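Local coordinates for protein UL37 (Suid herpesvirus 1, PDB 4K70) that is an inner tegument protein that probably controls trafficking of the virus particle inside infected cells, the chain here being its N-terminal half, at residues D145-A150 against L192-A197; V198-N203 against L340-F345; A219-H224 against F345-C350; E325-S330 against L334-A339. All blocks are in the same frame, centred on the assembly; numbering follows the deposited sequence.

Contact 1. Residues D145-A150 against L192-A197; sequences DDVLAA and LPLALA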
# COMPACT_ATOMS: atom_id res chain seq x y z
N ASP A 145 15.05 -7.63 10.61
CA ASP A 145 16.24 -7.46 11.44
C ASP A 145 16.56 -5.97 11.62
O ASP A 145 16.87 -5.53 12.73
CB ASP A 145 17.46 -8.17 10.82
CG ASP A 145 17.36 -9.69 10.88
OD1 ASP A 145 16.58 -10.22 11.69
OD2 ASP A 145 18.09 -10.38 10.13
N ASP A 146 16.48 -5.21 10.54
CA ASP A 146 16.73 -3.77 10.59
C ASP A 146 15.74 -3.03 11.49
O ASP A 146 16.13 -2.18 12.28
CB ASP A 146 16.66 -3.16 9.19
CG ASP A 146 17.92 -3.39 8.36
OD1 ASP A 146 19.02 -3.54 8.94
OD2 ASP A 146 17.79 -3.41 7.12
N VAL A 147 14.46 -3.36 11.36
CA VAL A 147 13.42 -2.68 12.15
C VAL A 147 13.53 -2.98 13.63
O VAL A 147 13.32 -2.11 14.47
CB VAL A 147 12.01 -3.04 11.68
CG1 VAL A 147 10.98 -2.46 12.65
CG2 VAL A 147 11.78 -2.53 10.27
N LEU A 148 13.85 -4.22 13.95
CA LEU A 148 14.03 -4.64 15.33
C LEU A 148 15.15 -3.85 16.01
O LEU A 148 15.05 -3.49 17.19
CB LEU A 148 14.33 -6.13 15.38
CG LEU A 148 14.51 -6.79 16.75
CD1 LEU A 148 13.18 -6.96 17.45
CD2 LEU A 148 15.18 -8.13 16.56
N ALA A 149 16.20 -3.56 15.25
CA ALA A 149 17.34 -2.81 15.76
C ALA A 149 17.02 -1.32 15.91
O ALA A 149 17.42 -0.68 16.89
CB ALA A 149 18.55 -3.01 14.86
N ALA A 150 16.28 -0.77 14.94
CA ALA A 150 15.83 0.62 15.00
C ALA A 150 14.34 0.67 14.69
O ALA A 150 13.95 0.89 13.54
CB ALA A 150 16.62 1.47 14.02
N LEU A 192 5.33 -1.38 10.07
CA LEU A 192 4.71 -0.59 11.14
C LEU A 192 4.29 -1.44 12.36
O LEU A 192 4.68 -1.14 13.49
CB LEU A 192 3.54 0.24 10.59
CG LEU A 192 2.68 0.99 11.62
CD1 LEU A 192 3.52 1.98 12.41
CD2 LEU A 192 1.50 1.67 10.94
N PRO A 193 3.52 -2.51 12.14
CA PRO A 193 3.10 -3.40 13.24
C PRO A 193 4.29 -4.03 13.96
O PRO A 193 4.22 -4.29 15.17
CB PRO A 193 2.32 -4.50 12.53
CG PRO A 193 1.86 -3.91 11.26
CD PRO A 193 2.87 -2.86 10.87
N LEU A 194 5.36 -4.31 13.23
CA LEU A 194 6.58 -4.85 13.83
C LEU A 194 7.22 -3.81 14.74
O LEU A 194 7.55 -4.11 15.88
CB LEU A 194 7.57 -5.32 12.74
CG LEU A 194 8.98 -5.62 13.24
CD1 LEU A 194 8.96 -6.68 14.32
CD2 LEU A 194 9.91 -6.05 12.08
N ALA A 195 7.42 -2.59 14.22
CA ALA A 195 7.96 -1.49 15.01
C ALA A 195 7.12 -1.21 16.26
O ALA A 195 7.65 -0.99 17.36
CB ALA A 195 8.07 -0.22 14.17
N LEU A 196 5.80 -1.20 16.09
CA LEU A 196 4.91 -0.99 17.23
C LEU A 196 5.04 -2.09 18.29
O LEU A 196 5.05 -1.80 19.48
CB LEU A 196 3.46 -0.85 16.77
CG LEU A 196 3.17 0.45 16.01
CD1 LEU A 196 1.82 0.43 15.30
CD2 LEU A 196 3.29 1.66 16.93
N ALA A 197 5.16 -3.35 17.86
CA ALA A 197 5.30 -4.43 18.83
C ALA A 197 6.64 -4.37 19.55
O ALA A 197 6.74 -4.64 20.75
CB ALA A 197 5.10 -5.80 18.16
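Val-147 holds CG1 opposite its own backbone N (chi1 172°), and the methyl is thereby carried across to helix 191-201. Leu-194 has CG opposite its backbone N (chi1 168°), and its branch runs to meet the valine. The two side chains pass each other at a slant. CD2 of Leu-194 lies 3.7 Å from Val-147 CB. Val-147 CG1 rests against the branch point of the leucine, 3.8 Å from Leu-194 CG. The same methyl packs on Ala-195, with Val-147 CG1 4.0 Å from Ala-195 CB. It also lies over the backbone there, 3.9 Å from Ala-195 N. One valine methyl is therefore set against two consecutive residues of the facing helix. The side-chain contact is apolar and small, 154 Å² in all, and the three residues that make it are buried. Helix 144-149 stops soon afterwards, and Ala-150 is the first residue to leave helical angles. Nearby, Leu-148 packs on Val-198 and Met-201, further along helix 191-201. Leu-194 also touches Ile-218 and Phe-222 of helix 208-223. Leu-192 and Leu-196 reach instead to helix 333-342, so helix 191-201 lies packed among three other helices.

Contact 2. Residues V198-N203 against L340-F345; sequences VRQMQN and LVTAGF. With NA (sodium ion), chain T.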
# COMPACT_ATOMS: atom_id res chain seq x y z
N VAL A 198 7.69 -4.02 18.81
CA VAL A 198 9.01 -3.85 19.40
C VAL A 198 8.99 -2.79 20.49
O VAL A 198 9.58 -2.99 21.55
CB VAL A 198 10.08 -3.50 18.33
CG1 VAL A 198 11.44 -3.27 18.99
CG2 VAL A 198 10.18 -4.61 17.30
N ARG A 199 8.31 -1.68 20.25
CA ARG A 199 8.22 -0.66 21.27
C ARG A 199 7.63 -1.17 22.58
O ARG A 199 8.08 -0.79 23.66
CB ARG A 199 7.47 0.57 20.76
CG ARG A 199 8.32 1.33 19.77
CD ARG A 199 7.90 2.78 19.62
NE ARG A 199 8.89 3.47 18.79
CZ ARG A 199 8.74 4.70 18.31
NH1 ARG A 199 7.62 5.38 18.57
NH2 ARG A 199 9.69 5.25 17.57
N GLN A 200 6.63 -2.05 22.49
CA GLN A 200 6.02 -2.64 23.69
C GLN A 200 6.96 -3.64 24.36
O GLN A 200 7.07 -3.68 25.58
CB GLN A 200 4.70 -3.34 23.34
CG GLN A 200 3.62 -2.40 22.81
CD GLN A 200 3.25 -1.33 23.81
OE1 GLN A 200 4.05 -0.45 24.13
NE2 GLN A 200 2.02 -1.39 24.32
N MET A 201 7.62 -4.47 23.55
CA MET A 201 8.59 -5.41 24.09
C MET A 201 9.69 -4.70 24.88
O MET A 201 10.21 -5.22 25.86
CB MET A 201 9.20 -6.25 22.97
CG MET A 201 10.26 -7.23 23.44
SD MET A 201 10.93 -8.24 22.10
CE MET A 201 11.85 -7.02 21.14
N GLN A 202 10.05 -3.50 24.43
CA GLN A 202 11.15 -2.75 25.03
C GLN A 202 10.66 -1.68 26.00
O GLN A 202 11.43 -0.83 26.45
CB GLN A 202 12.01 -2.14 23.92
CG GLN A 202 12.59 -3.21 23.02
CD GLN A 202 13.45 -2.69 21.88
OE1 GLN A 202 13.38 -1.52 21.49
NE2 GLN A 202 14.26 -3.57 21.31
N ASN A 203 9.37 -1.74 26.32
CA ASN A 203 8.76 -0.77 27.21
C ASN A 203 8.93 -1.16 28.68
O ASN A 203 8.22 -2.04 29.19
CB ASN A 203 7.29 -0.59 26.85
CG ASN A 203 6.62 0.52 27.64
OD1 ASN A 203 7.16 0.99 28.64
ND2 ASN A 203 5.44 0.93 27.20
N LEU A 340 -4.34 -0.70 18.01
CA LEU A 340 -4.53 -2.15 18.01
C LEU A 340 -3.33 -2.87 18.60
O LEU A 340 -3.46 -3.63 19.54
CB LEU A 340 -4.78 -2.65 16.59
CG LEU A 340 -6.14 -2.26 16.02
CD1 LEU A 340 -6.16 -2.43 14.51
CD2 LEU A 340 -7.22 -3.12 16.67
N VAL A 341 -2.16 -2.63 18.02
CA VAL A 341 -0.96 -3.36 18.40
C VAL A 341 -0.53 -3.09 19.84
O VAL A 341 -0.12 -4.01 20.55
CB VAL A 341 0.21 -3.02 17.43
CG1 VAL A 341 1.49 -3.70 17.90
CG2 VAL A 341 -0.15 -3.41 15.99
N THR A 342 -0.62 -1.83 20.25
CA THR A 342 -0.32 -1.43 21.63
C THR A 342 -1.17 -2.20 22.64
O THR A 342 -0.69 -2.54 23.73
CB THR A 342 -0.52 0.11 21.83
OG1 THR A 342 0.34 0.82 20.94
CG2 THR A 342 -0.20 0.52 23.23
N ALA A 343 -2.41 -2.51 22.27
CA ALA A 343 -3.32 -3.23 23.16
C ALA A 343 -3.19 -4.74 23.02
O ALA A 343 -3.90 -5.50 23.69
CB ALA A 343 -4.76 -2.80 22.92
N GLY A 344 -2.29 -5.18 22.15
CA GLY A 344 -2.07 -6.61 21.96
C GLY A 344 -2.94 -7.24 20.89
O GLY A 344 -2.94 -8.45 20.72
N PHE A 345 -3.68 -6.41 20.15
CA PHE A 345 -4.46 -6.89 19.02
C PHE A 345 -3.60 -6.94 17.75
O PHE A 345 -3.81 -6.18 16.80
CB PHE A 345 -5.70 -6.03 18.81
CG PHE A 345 -6.82 -6.35 19.78
CD1 PHE A 345 -6.82 -5.82 21.06
CD2 PHE A 345 -7.87 -7.18 19.41
CE1 PHE A 345 -7.86 -6.11 21.96
CE2 PHE A 345 -8.91 -7.48 20.29
CZ PHE A 345 -8.90 -6.94 21.57
NA NA T . 1.27 -2.14 26.28
O HOH W 1 -0.33 -0.66 27.44
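A bound sodium ion marks this contact, where the side-chain amide of Gln-200 comes up to Thr-342. The ion lies 3.3 Å from Gln-200 CD, and water 1 is a second ligand at 2.5 Å from the sodium. As deposited, Gln-200 NE2 is the atom at 2.2 Å from the ion. The amide is probably turned over in the model, so the true ligand is probably the amide oxygen. The glutamine chain is bent at chi2 (-60°), which brings the amide to Thr-342, in the last turn of helix 333-342. It meets the threonine side chain at about a right angle, with Gln-200 CD 4.0 Å from Thr-342 CG2. That methyl is the branch that meets the amide, while Thr-342 OG1 is hydrogen-bonded to Glu-338 O, one turn back. The threonine stands at the C-terminal end of its helix, which closes in a Schellman motif. There Phe-345 N bonds Leu-340 O at 2.9 Å, and Gly-344 N bonds Val-341 O at the same length. Gly-344 takes a positive phi of 90°, where a side chain would press on the preceding carbonyl. The side chain of Gln-200 also touches Leu-206 and Phe-214, the latter on helix 208-223.

Contact 3. Residues A219-H224 against F345-C350; sequences ADEFFH and FTRRHC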
# COMPACT_ATOMS: atom_id res chain seq x y z
N ALA A 219 8.15 -12.79 17.10
CA ALA A 219 8.81 -13.98 16.57
C ALA A 219 7.88 -14.66 15.57
O ALA A 219 8.31 -15.05 14.48
CB ALA A 219 9.20 -14.93 17.70
N ASP A 220 6.60 -14.76 15.93
CA ASP A 220 5.62 -15.48 15.12
C ASP A 220 5.14 -14.75 13.85
O ASP A 220 4.92 -15.38 12.82
CB ASP A 220 4.40 -15.89 15.97
CG ASP A 220 4.75 -16.97 16.98
OD1 ASP A 220 5.88 -17.50 16.90
OD2 ASP A 220 3.90 -17.29 17.84
N GLU A 221 4.97 -13.44 13.92
CA GLU A 221 4.46 -12.66 12.80
C GLU A 221 5.57 -12.28 11.83
O GLU A 221 5.36 -12.17 10.63
CB GLU A 221 3.79 -11.37 13.29
CG GLU A 221 2.67 -11.55 14.32
CD GLU A 221 1.29 -11.64 13.70
OE1 GLU A 221 1.21 -11.88 12.47
OE2 GLU A 221 0.29 -11.47 14.43
N PHE A 222 6.77 -12.06 12.36
CA PHE A 222 7.82 -11.47 11.55
C PHE A 222 9.11 -12.25 11.36
O PHE A 222 9.92 -11.91 10.48
CB PHE A 222 8.14 -10.07 12.08
CG PHE A 222 6.97 -9.14 12.04
CD1 PHE A 222 6.57 -8.54 10.86
CD2 PHE A 222 6.24 -8.86 13.20
CE1 PHE A 222 5.49 -7.69 10.82
CE2 PHE A 222 5.16 -8.01 13.16
CZ PHE A 222 4.79 -7.42 11.97
N PHE A 223 9.34 -13.29 12.15
CA PHE A 223 10.61 -14.00 12.05
C PHE A 223 10.47 -15.48 11.76
O PHE A 223 11.39 -16.09 11.22
CB PHE A 223 11.48 -13.76 13.29
CG PHE A 223 12.02 -12.36 13.38
CD1 PHE A 223 11.26 -11.35 13.97
CD2 PHE A 223 13.27 -12.04 12.85
CE1 PHE A 223 11.74 -10.06 14.04
CE2 PHE A 223 13.76 -10.74 12.92
CZ PHE A 223 13.00 -9.75 13.52
N HIS A 224 9.30 -16.03 12.07
CA HIS A 224 9.03 -17.46 11.94
C HIS A 224 10.19 -18.31 12.45
O HIS A 224 10.39 -18.44 13.66
CB HIS A 224 8.67 -17.84 10.50
CG HIS A 224 7.38 -17.24 10.03
ND1 HIS A 224 6.21 -17.97 9.94
CD2 HIS A 224 7.07 -15.99 9.61
CE1 HIS A 224 5.24 -17.19 9.49
NE2 HIS A 224 5.74 -15.98 9.28
N PHE A 345 -3.68 -6.41 20.15
CA PHE A 345 -4.46 -6.89 19.02
C PHE A 345 -3.60 -6.94 17.75
O PHE A 345 -3.81 -6.18 16.80
CB PHE A 345 -5.70 -6.03 18.81
CG PHE A 345 -6.82 -6.35 19.78
CD1 PHE A 345 -6.82 -5.82 21.06
CD2 PHE A 345 -7.87 -7.18 19.41
CE1 PHE A 345 -7.86 -6.11 21.96
CE2 PHE A 345 -8.91 -7.48 20.29
CZ PHE A 345 -8.90 -6.94 21.57
N THR A 346 -2.62 -7.82 17.76
CA THR A 346 -1.80 -8.09 16.59
C THR A 346 -2.66 -8.82 15.55
O THR A 346 -3.81 -9.17 15.83
CB THR A 346 -0.64 -8.98 16.97
OG1 THR A 346 -1.16 -10.18 17.53
CG2 THR A 346 0.22 -8.30 18.02
N ARG A 347 -2.11 -9.04 14.36
CA ARG A 347 -2.84 -9.70 13.28
C ARG A 347 -3.41 -11.03 13.72
O ARG A 347 -4.59 -11.32 13.51
CB ARG A 347 -1.95 -9.93 12.06
CG ARG A 347 -2.71 -10.53 10.88
CD ARG A 347 -1.82 -11.32 9.92
NE ARG A 347 -1.18 -12.49 10.54
CZ ARG A 347 -1.78 -13.67 10.72
NH1 ARG A 347 -3.04 -13.86 10.36
NH2 ARG A 347 -1.11 -14.66 11.29
N ARG A 348 -2.57 -11.86 14.31
CA ARG A 348 -2.98 -13.20 14.73
C ARG A 348 -3.99 -13.15 15.88
O ARG A 348 -4.92 -13.95 15.93
CB ARG A 348 -1.75 -14.03 15.11
CG ARG A 348 -2.05 -15.37 15.71
CD ARG A 348 -2.81 -16.25 14.74
NE ARG A 348 -2.80 -17.65 15.17
CZ ARG A 348 -3.65 -18.58 14.73
NH1 ARG A 348 -4.59 -18.25 13.86
NH2 ARG A 348 -3.56 -19.82 15.18
N HIS A 349 -3.83 -12.21 16.80
CA HIS A 349 -4.75 -12.13 17.95
C HIS A 349 -6.14 -11.67 17.55
O HIS A 349 -7.15 -12.09 18.14
CB HIS A 349 -4.18 -11.24 19.06
CG HIS A 349 -3.00 -11.84 19.74
ND1 HIS A 349 -2.35 -11.23 20.79
CD2 HIS A 349 -2.34 -13.01 19.52
CE1 HIS A 349 -1.35 -12.01 21.20
NE2 HIS A 349 -1.33 -13.08 20.44
N CYS A 350 -6.20 -10.77 16.57
CA CYS A 350 -7.48 -10.37 16.00
C CYS A 350 -8.19 -11.59 15.42
O CYS A 350 -9.36 -11.81 15.68
CB CYS A 350 -7.29 -9.32 14.91
SG CYS A 350 -6.85 -7.66 15.52
O HOH W 2 0.50 -12.02 17.16
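Glu-221 has by far the most surface buried here, and it meets the start of helix 347-358. Thr-346 is the N-cap residue of that helix. Its OG1 accepts a weak hydrogen bond from His-349 N at 3.4 Å. The carboxylate of Glu-221 adds a partner for the first turn from helix 208-223. Glu-221 OE2 accepts from Arg-348 N at 2.9 Å, in a fairly straight bond (161° at the hydrogen). Glu-221 OE1 takes the side chain of Arg-347, with NE of Arg-347 at 3.1 Å in a salt bridge. Each oxygen uses its syn lone pair for its own donor. OE1 comes to the guanidinium edge, somewhat tilted out of its plane. The guanidinium and carboxylate planes stand 83° apart, and this is no flat two-bond pairing. The glutamate chain bends at chi2 (-93°), which carries the carboxylate to the helix end. Glu-221 and Arg-347 each have two deposited conformers, so the salt bridge holds for the pair described. The helix N terminus would probably favour a charged carboxylate. Arg-348 sends its guanidinium away to a salt bridge with Asp-351, while its CB lies 3.3 Å from Glu-221 OE2, beside the backbone bond. Asp-220, next to the glutamate, pairs with Arg-264 and Arg-277. Water 2 donates to Glu-221 OE2 at 2.8 Å and is also hydrogen-bonded to Thr-346 OG1, linking carboxylate and N-cap. Thr-346 OG1 stands 3.3 Å above the plane of the His-349 ring, toward its rim.

Contact 4. Residues E325-S330 against L334-A339; sequences EAVQAS and LQVVEA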
# COMPACT_ATOMS: atom_id res chain seq x y z
N GLU A 325 -12.57 2.05 22.10
CA GLU A 325 -12.75 3.50 22.02
C GLU A 325 -11.66 4.16 21.17
O GLU A 325 -11.95 4.99 20.30
CB GLU A 325 -12.80 4.13 23.42
CG GLU A 325 -14.09 3.82 24.19
CD GLU A 325 -14.07 4.29 25.64
OE1 GLU A 325 -13.16 5.09 26.00
OE2 GLU A 325 -14.95 3.87 26.43
N ALA A 326 -10.40 3.80 21.43
CA ALA A 326 -9.30 4.41 20.69
C ALA A 326 -9.33 4.02 19.21
O ALA A 326 -8.98 4.83 18.34
CB ALA A 326 -7.96 4.06 21.32
N VAL A 327 -9.75 2.79 18.92
CA VAL A 327 -9.88 2.32 17.53
C VAL A 327 -10.98 3.10 16.81
O VAL A 327 -10.84 3.47 15.64
CB VAL A 327 -10.23 0.80 17.46
CG1 VAL A 327 -10.85 0.48 16.09
CG2 VAL A 327 -8.99 -0.08 17.75
N GLN A 328 -12.10 3.32 17.49
CA GLN A 328 -13.18 4.09 16.91
C GLN A 328 -12.77 5.52 16.63
O GLN A 328 -13.17 6.10 15.63
CB GLN A 328 -14.38 4.10 17.85
CG GLN A 328 -15.23 2.86 17.80
CD GLN A 328 -16.34 2.93 18.82
OE1 GLN A 328 -16.17 2.51 19.97
NE2 GLN A 328 -17.47 3.48 18.42
N ALA A 329 -11.96 6.09 17.52
CA ALA A 329 -11.60 7.51 17.39
C ALA A 329 -10.54 7.77 16.31
O ALA A 329 -10.28 8.92 15.95
CB ALA A 329 -11.11 8.04 18.71
N SER A 330 -9.92 6.70 15.83
CA SER A 330 -8.80 6.80 14.88
C SER A 330 -9.26 7.25 13.50
O SER A 330 -10.22 6.71 12.95
CB SER A 330 -8.09 5.44 14.75
OG SER A 330 -7.48 5.05 15.97
N LEU A 334 -2.08 5.13 10.93
CA LEU A 334 -1.13 5.07 12.03
C LEU A 334 -1.89 4.99 13.35
O LEU A 334 -1.59 4.16 14.20
CB LEU A 334 -0.19 6.28 12.04
CG LEU A 334 0.70 6.33 13.29
CD1 LEU A 334 1.48 5.03 13.50
CD2 LEU A 334 1.65 7.52 13.24
N GLN A 335 -2.88 5.86 13.50
CA GLN A 335 -3.65 5.91 14.73
C GLN A 335 -4.29 4.57 15.08
O GLN A 335 -4.19 4.10 16.22
CB GLN A 335 -4.71 7.01 14.63
CG GLN A 335 -4.10 8.41 14.60
CD GLN A 335 -5.13 9.50 14.31
OE1 GLN A 335 -6.33 9.28 14.43
NE2 GLN A 335 -4.66 10.68 13.93
N VAL A 336 -4.95 3.96 14.12
CA VAL A 336 -5.71 2.76 14.42
C VAL A 336 -4.76 1.57 14.65
O VAL A 336 -4.95 0.80 15.58
CB VAL A 336 -6.79 2.44 13.35
CG1 VAL A 336 -6.15 2.11 12.00
CG2 VAL A 336 -7.69 1.27 13.81
N VAL A 337 -3.72 1.46 13.83
CA VAL A 337 -2.75 0.37 14.00
C VAL A 337 -1.99 0.51 15.31
O VAL A 337 -1.71 -0.47 15.98
CB VAL A 337 -1.76 0.29 12.83
CG1 VAL A 337 -0.78 -0.85 13.07
CG2 VAL A 337 -2.53 0.09 11.54
N GLU A 338 -1.66 1.74 15.70
CA GLU A 338 -1.01 1.95 17.00
C GLU A 338 -1.93 1.54 18.15
O GLU A 338 -1.48 0.97 19.15
CB GLU A 338 -0.57 3.41 17.17
CG GLU A 338 -0.06 3.71 18.58
CD GLU A 338 0.72 5.01 18.67
OE1 GLU A 338 0.80 5.72 17.64
OE2 GLU A 338 1.26 5.31 19.75
N ALA A 339 -3.22 1.83 18.01
CA ALA A 339 -4.18 1.49 19.04
C ALA A 339 -4.29 -0.02 19.16
O ALA A 339 -4.34 -0.57 20.27
CB ALA A 339 -5.54 2.08 18.72
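Ser-330 and Val-336 bring the two backbones closest, with 5.1 Å between their CA atoms. They lie beside the short connection between the helices, and the helical segments there run almost antiparallel, at 168°. The axes approach to 8.4 Å. Ser-330 packs against the first turn of helix 333-342. Its OG lies 3.3 Å from Val-336 CA, and its CB is 3.6 Å from Val-336 CB. The hydroxyl does not bond across. With OG opposite the carbonyl carbon (chi1 -65°), it turns back and donates to Ala-326 O at 2.8 Å, which satisfies a carbonyl in the last turn of helix 321-329. Gln-335 CB lies alongside the serine. The glutamine chain is extended beyond CG, and its OE1 accepts from Ala-331 N in the connection. Further from the connection the packing is made of small apolar groups. Ala-326 CB faces Ala-339 CB at 4.1 Å. The two methyls of Val-327 part: CG1 goes to Val-336 CG2 at 4.0 Å, and CG2 goes to Ala-339 CB. Val-327 and Val-336 also pack on helix 366-385, through Val-377 and Val-381. The whole is a helical hairpin, two consecutive antiparallel helices within the all-helical fold of this half of UL37.

From the N terminus, contact 1 closes first, joining helix 144-149 to helix 191-201. The same helix then opens contact 2, which runs on to the end of helix 333-342 and closes a loop of 136 residues. Contact 3 starts within that loop, on helix 208-223, and ends on helix 347-358, so contacts 2 and 3 cross. They share Phe-345. Contact 4 is a short hairpin nested inside both loops. Contact 1 lies in series with the other three but touches all of them. Leu-196 packs on Val-341 and Val-337, and Leu-194 N meets the Phe-222 ring. Contacts 2 and 3 tie the earlier helices 191-201 and 208-223 to the later helices 333-342 and 347-358.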